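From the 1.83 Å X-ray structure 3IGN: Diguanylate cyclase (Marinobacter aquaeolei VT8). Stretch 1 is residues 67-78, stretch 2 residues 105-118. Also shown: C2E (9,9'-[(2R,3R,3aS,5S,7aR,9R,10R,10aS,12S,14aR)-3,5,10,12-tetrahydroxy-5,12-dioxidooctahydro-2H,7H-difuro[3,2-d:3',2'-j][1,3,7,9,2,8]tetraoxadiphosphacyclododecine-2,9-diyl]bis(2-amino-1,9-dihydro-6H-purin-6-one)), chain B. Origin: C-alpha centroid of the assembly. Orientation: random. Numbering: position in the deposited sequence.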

# COMPACT_ATOMS: atom_id res chain seq x y z
N ARG A 67 2.71 -11.87 -3.36
CA ARG A 67 3.83 -11.60 -4.25
C ARG A 67 3.40 -10.88 -5.51
O ARG A 67 4.09 -9.98 -5.98
CB ARG A 67 4.55 -12.90 -4.62
CG ARG A 67 5.64 -13.30 -3.64
CD ARG A 67 6.44 -14.49 -4.16
NE ARG A 67 5.66 -15.72 -4.18
CZ ARG A 67 5.95 -16.79 -3.45
NH1 ARG A 67 7.01 -16.78 -2.64
NH2 ARG A 67 5.18 -17.86 -3.51
N HIS A 68 2.26 -11.26 -6.06
CA HIS A 68 1.76 -10.61 -7.27
C HIS A 68 1.41 -9.16 -6.97
O HIS A 68 1.68 -8.28 -7.78
CB HIS A 68 0.53 -11.33 -7.81
CG HIS A 68 0.01 -10.74 -9.09
ND1 HIS A 68 0.74 -10.75 -10.26
CD2 HIS A 68 -1.15 -10.10 -9.37
CE1 HIS A 68 0.05 -10.14 -11.21
NE2 HIS A 68 -1.10 -9.74 -10.69
N THR A 69 0.80 -8.93 -5.81
CA THR A 69 0.42 -7.58 -5.41
C THR A 69 1.66 -6.70 -5.32
O THR A 69 1.67 -5.56 -5.78
CB THR A 69 -0.30 -7.60 -4.05
OG1 THR A 69 -1.46 -8.43 -4.13
CG2 THR A 69 -0.72 -6.18 -3.65
N ALA A 70 2.71 -7.24 -4.71
CA ALA A 70 3.96 -6.51 -4.57
C ALA A 70 4.57 -6.25 -5.95
O ALA A 70 5.11 -5.18 -6.20
CB ALA A 70 4.94 -7.30 -3.71
N ASP A 71 4.48 -7.24 -6.83
CA ASP A 71 5.02 -7.09 -8.17
C ASP A 71 4.27 -6.02 -8.94
O ASP A 71 4.88 -5.20 -9.63
CB ASP A 71 4.98 -8.42 -8.93
CG ASP A 71 5.95 -9.44 -8.38
OD1 ASP A 71 6.95 -9.02 -7.75
OD2 ASP A 71 5.73 -10.65 -8.57
N VAL A 72 2.95 -6.02 -8.82
CA VAL A 72 2.14 -5.02 -9.50
C VAL A 72 2.53 -3.64 -8.99
O VAL A 72 2.67 -2.69 -9.76
CB VAL A 72 0.63 -5.24 -9.24
CG1 VAL A 72 -0.16 -4.05 -9.76
CG2 VAL A 72 0.17 -6.52 -9.94
N THR A 73 2.73 -3.54 -7.68
CA THR A 73 3.10 -2.28 -7.05
C THR A 73 4.48 -1.83 -7.52
O THR A 73 4.64 -0.71 -8.01
CB THR A 73 3.12 -2.43 -5.52
OG1 THR A 73 1.84 -2.87 -5.06
CG2 THR A 73 3.47 -1.10 -4.85
N ARG A 74 5.46 -2.71 -7.37
CA ARG A 74 6.83 -2.42 -7.77
C ARG A 74 6.93 -1.98 -9.23
O ARG A 74 7.67 -1.05 -9.55
CB ARG A 74 7.71 -3.65 -7.54
CG ARG A 74 9.15 -3.49 -8.03
CD ARG A 74 9.96 -4.76 -7.83
NE ARG A 74 10.13 -5.09 -6.42
CZ ARG A 74 9.56 -6.12 -5.82
NH1 ARG A 74 8.77 -6.94 -6.50
NH2 ARG A 74 9.77 -6.33 -4.53
N ASN A 75 6.16 -2.62 -10.10
CA ASN A 75 6.20 -2.30 -11.52
C ASN A 75 5.27 -1.17 -11.94
O ASN A 75 5.22 -0.81 -13.11
CB ASN A 75 5.91 -3.55 -12.35
CG ASN A 75 6.92 -4.65 -12.11
OD1 ASN A 75 8.12 -4.43 -12.25
ND2 ASN A 75 6.44 -5.83 -11.76
N ASN A 76 4.55 -0.59 -10.98
CA ASN A 76 3.62 0.49 -11.28
C ASN A 76 3.93 1.82 -10.60
O ASN A 76 3.24 2.80 -10.84
CB ASN A 76 2.19 0.06 -10.91
CG ASN A 76 1.46 -0.57 -12.07
OD1 ASN A 76 0.89 0.12 -12.92
ND2 ASN A 76 1.47 -1.90 -12.12
N ILE A 77 4.96 1.86 -9.76
CA ILE A 77 5.29 3.11 -9.08
C ILE A 77 6.66 3.63 -9.50
O ILE A 77 7.48 2.90 -10.04
CB ILE A 77 5.30 2.93 -7.54
CG1 ILE A 77 6.45 2.02 -7.11
CG2 ILE A 77 3.96 2.36 -7.08
CD1 ILE A 77 6.56 1.83 -5.61
N ARG A 78 6.89 4.92 -9.25
CA ARG A 78 8.16 5.56 -9.60
C ARG A 78 9.25 5.12 -8.65
O ARG A 78 8.99 4.77 -7.51
CB ARG A 78 8.00 7.08 -9.52
CG ARG A 78 6.92 7.61 -10.45
CD ARG A 78 6.63 9.09 -10.26
NE ARG A 78 5.72 9.55 -11.31
CZ ARG A 78 5.29 10.79 -11.46
NH1 ARG A 78 5.67 11.74 -10.62
NH2 ARG A 78 4.47 11.09 -12.46
N VAL A 105 -4.46 8.80 -8.85
CA VAL A 105 -4.12 8.28 -10.17
C VAL A 105 -3.26 7.02 -10.12
O VAL A 105 -3.59 6.02 -10.74
CB VAL A 105 -3.38 9.34 -11.04
CG1 VAL A 105 -2.98 8.73 -12.36
CG2 VAL A 105 -4.26 10.55 -11.24
N ILE A 106 -2.16 7.07 -9.37
CA ILE A 106 -1.30 5.91 -9.25
C ILE A 106 -2.05 4.80 -8.52
O ILE A 106 -1.94 3.63 -8.89
CB ILE A 106 0.04 6.27 -8.51
CG1 ILE A 106 0.59 5.05 -7.74
CG2 ILE A 106 -0.17 7.43 -7.57
CD1 ILE A 106 1.23 4.00 -8.61
N CYS A 107 -2.82 5.16 -7.50
CA CYS A 107 -3.57 4.15 -6.76
C CYS A 107 -4.59 3.44 -7.66
O CYS A 107 -4.69 2.22 -7.65
CB CYS A 107 -4.26 4.79 -5.55
SG CYS A 107 -3.10 5.14 -4.19
N GLU A 108 -5.31 4.21 -8.47
CA GLU A 108 -6.30 3.63 -9.38
C GLU A 108 -5.62 2.72 -10.39
O GLU A 108 -6.13 1.64 -10.70
CB GLU A 108 -7.05 4.74 -10.11
CG GLU A 108 -7.98 4.26 -11.22
CD GLU A 108 -9.12 3.40 -10.71
OE1 GLU A 108 -9.28 3.26 -9.47
OE2 GLU A 108 -9.87 2.86 -11.55
N ARG A 109 -4.46 3.14 -10.90
CA ARG A 109 -3.73 2.34 -11.87
C ARG A 109 -3.37 1.00 -11.23
O ARG A 109 -3.46 -0.04 -11.87
CB ARG A 109 -2.46 3.07 -12.33
CG ARG A 109 -1.83 2.47 -13.57
CD ARG A 109 -0.75 3.38 -14.16
NE ARG A 109 0.40 3.52 -13.27
CZ ARG A 109 0.77 4.66 -12.70
NH1 ARG A 109 0.08 5.77 -12.93
NH2 ARG A 109 1.83 4.69 -11.90
N ILE A 110 -2.96 1.03 -9.96
CA ILE A 110 -2.63 -0.21 -9.27
C ILE A 110 -3.90 -1.02 -9.02
O ILE A 110 -3.93 -2.24 -9.25
CB ILE A 110 -1.91 0.05 -7.92
CG1 ILE A 110 -0.45 0.46 -8.16
CG2 ILE A 110 -1.95 -1.20 -7.07
CD1 ILE A 110 0.33 0.75 -6.88
N ARG A 111 -4.96 -0.36 -8.55
CA ARG A 111 -6.22 -1.05 -8.28
C ARG A 111 -6.69 -1.79 -9.52
O ARG A 111 -7.05 -2.97 -9.45
CB ARG A 111 -7.33 -0.07 -7.89
CG ARG A 111 -8.60 -0.74 -7.36
CD ARG A 111 -9.80 0.20 -7.43
NE ARG A 111 -10.07 0.59 -8.81
CZ ARG A 111 -10.53 -0.23 -9.75
NH1 ARG A 111 -10.79 -1.50 -9.45
NH2 ARG A 111 -10.69 0.20 -10.99
N GLU A 112 -6.69 -1.10 -10.65
CA GLU A 112 -7.14 -1.70 -11.91
C GLU A 112 -6.24 -2.84 -12.35
O GLU A 112 -6.73 -3.87 -12.83
CB GLU A 112 -7.20 -0.63 -13.00
CG GLU A 112 -8.12 -0.99 -14.16
CD GLU A 112 -8.27 0.14 -15.16
OE1 GLU A 112 -8.27 1.31 -14.73
OE2 GLU A 112 -8.41 -0.14 -16.37
N ALA A 113 -4.93 -2.67 -12.19
CA ALA A 113 -3.99 -3.71 -12.59
C ALA A 113 -4.23 -4.97 -11.77
O ALA A 113 -4.10 -6.09 -12.27
CB ALA A 113 -2.56 -3.23 -12.40
N ILE A 114 -4.60 -4.79 -10.50
CA ILE A 114 -4.87 -5.92 -9.63
C ILE A 114 -6.21 -6.55 -9.99
O ILE A 114 -6.35 -7.77 -10.04
CB ILE A 114 -4.87 -5.49 -8.15
CG1 ILE A 114 -3.47 -5.01 -7.76
CG2 ILE A 114 -5.37 -6.64 -7.27
CD1 ILE A 114 -2.94 -5.54 -6.44
N GLU A 115 -7.20 -5.70 -10.26
CA GLU A 115 -8.54 -6.16 -10.61
C GLU A 115 -8.52 -7.00 -11.89
O GLU A 115 -9.24 -7.99 -12.00
CB GLU A 115 -9.47 -4.95 -10.79
CG GLU A 115 -10.95 -5.29 -10.95
CD GLU A 115 -11.80 -4.05 -11.16
OE1 GLU A 115 -11.40 -3.19 -11.97
OE2 GLU A 115 -12.87 -3.93 -10.52
N LYS A 116 -7.68 -6.61 -12.85
CA LYS A 116 -7.56 -7.33 -14.11
C LYS A 116 -6.62 -8.53 -14.04
O LYS A 116 -6.46 -9.26 -15.02
CB LYS A 116 -7.09 -6.38 -15.20
N SER A 117 -6.03 -8.74 -12.88
CA SER A 117 -5.09 -9.84 -12.68
C SER A 117 -5.71 -11.20 -12.48
O SER A 117 -6.87 -11.34 -12.12
CB SER A 117 -4.18 -9.56 -11.48
OG SER A 117 -3.27 -8.51 -11.74
N THR A 118 -4.90 -12.21 -12.73
CA THR A 118 -5.32 -13.58 -12.53
C THR A 118 -4.11 -14.27 -11.99
O THR A 118 -3.11 -14.44 -12.67
CB THR A 118 -5.74 -14.29 -13.80
OG1 THR A 118 -6.96 -13.72 -14.29
CG2 THR A 118 -5.95 -15.77 -13.51
P1 C2E B . -1.27 10.58 -15.94
O2P C2E B . -0.75 9.10 -15.58
O1P C2E B . -2.73 10.54 -16.18
O5' C2E B . -0.96 11.60 -14.77
C5' C2E B . -0.99 11.21 -13.45
C4' C2E B . -0.60 12.34 -12.49
O4' C2E B . -0.69 11.73 -11.20
C3' C2E B . 0.86 12.81 -12.71
O3' C2E B . 1.09 14.19 -13.05
C2' C2E B . 1.60 12.36 -11.47
O2' C2E B . 2.24 13.47 -10.84
C1' C2E B . 0.61 11.62 -10.58
N9 C2E B . 1.14 10.24 -10.66
C8 C2E B . 0.78 9.26 -11.57
N7 C2E B . 1.44 8.18 -11.39
C5 C2E B . 2.28 8.36 -10.36
C6 C2E B . 3.25 7.54 -9.72
O6 C2E B . 3.45 6.40 -10.10
N1 C2E B . 3.94 8.07 -8.66
C2 C2E B . 3.72 9.36 -8.23
N2 C2E B . 4.42 9.86 -7.17
N3 C2E B . 2.82 10.13 -8.83
C4 C2E B . 2.09 9.68 -9.87
P11 C2E B . 2.29 14.28 -14.12
O21 C2E B . 3.66 13.62 -13.57
O11 C2E B . 2.55 15.69 -14.48
O5A C2E B . 1.74 13.47 -15.38
C5A C2E B . 2.49 13.17 -16.49
C4A C2E B . 1.68 12.42 -17.54
O4A C2E B . 2.63 12.01 -18.53
C3A C2E B . 0.96 11.17 -17.01
O3A C2E B . -0.44 11.14 -17.19
C2A C2E B . 1.64 9.99 -17.66
O2A C2E B . 0.72 9.16 -18.37
C1A C2E B . 2.74 10.55 -18.53
N91 C2E B . 3.91 10.04 -17.76
C81 C2E B . 4.68 10.73 -16.84
N71 C2E B . 5.60 9.96 -16.35
C51 C2E B . 5.50 8.74 -16.91
C61 C2E B . 6.22 7.52 -16.76
O61 C2E B . 7.16 7.45 -15.98
N11 C2E B . 5.84 6.44 -17.51
C21 C2E B . 4.78 6.52 -18.38
N21 C2E B . 4.43 5.42 -19.12
N31 C2E B . 4.10 7.65 -18.53
C41 C2E B . 4.42 8.77 -17.82

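One guanidinium group, that of Arg 109, ties the two stretches to each other and to the bound C2E at the same time. Arg 109 NH2 donates to the backbone oxygen of Asn 76 (NH2 to O, 2.6 Å) and also to a guanine base of the ligand (NH2 to C2E O6, 3.0 Å), while Arg 109 NH1 reaches the same base (NH1 to C2E N7, 3.2 Å). Both Asn 76 O and C2E O6 lie at the edge of the guanidinium, near its plane, where its N-H bonds point. A weak hydrogen bond from Arg 109 NE to Asn 76 OD1 (3.5 Å) adds a second link between the same two residues. Arginine suits the place because its several donors diverge in one plane and can serve protein and nucleotide together.

The CA-to-CB bond of Asn 76 points toward the other stretch. Both ends of its amide are engaged: OD1 accepts the weak bond from Arg 109 NE, and Asn 76 ND2 donates to Val 72 O (2.8 Å), which fixes the side chain against its own stretch. Asn 76 CB rests on Ile 110 (CB to CG1, 3.8 Å).

The helices run at 139° between their N-to-C directions, with axes 9.9 Å apart at closest approach, so Thr 69, Thr 73 and Ile 77 meet Ile 114, Ile 110 and Ile 106 in reverse order. Between them lies an apolar layer. Val 72, chi1 t, has its CA-to-CB bond toward the partner helix and sets CG1 against Ala 113 CB (3.7 Å), Ile 114 CG1 (4.0 Å) and Ile 110 CG2 (4.3 Å); the short side chain of Ala 113 fits this close approach. Ile 106, Ile 110 and Ile 114 start sideways, but their ends come nearer: Ile 114 CD1 meets Thr 69 CG2 at 3.6 Å, and Ile 106 CD1 meets Ile 77 CG2 at 3.5 Å. Ile 77 contributes that CG2 while its end leads away. Thr 73 offers its methyl to Ile 110 (CG2 to CD1, 4.2 Å) while its hydroxyl is satisfied within its own helix, Thr 73 OG1 donating to Thr 69 O (2.8 Å). Threonine can thus be buried without leaving that hydroxyl unpaired.

A polar clasp closes the other end. The CA-to-CB bond of His 68 points toward the other stretch; with chi1 t, His 68 NE2 donates to Ser 117 OG (2.7 Å, 167° at the hydrogen), with OG near the plane of the ring. Ser 117 OG in turn donates to Ala 113 O (2.6 Å), so the buried hydroxyl both accepts and donates. Together the two stretches bury 492 Å², both sides summed.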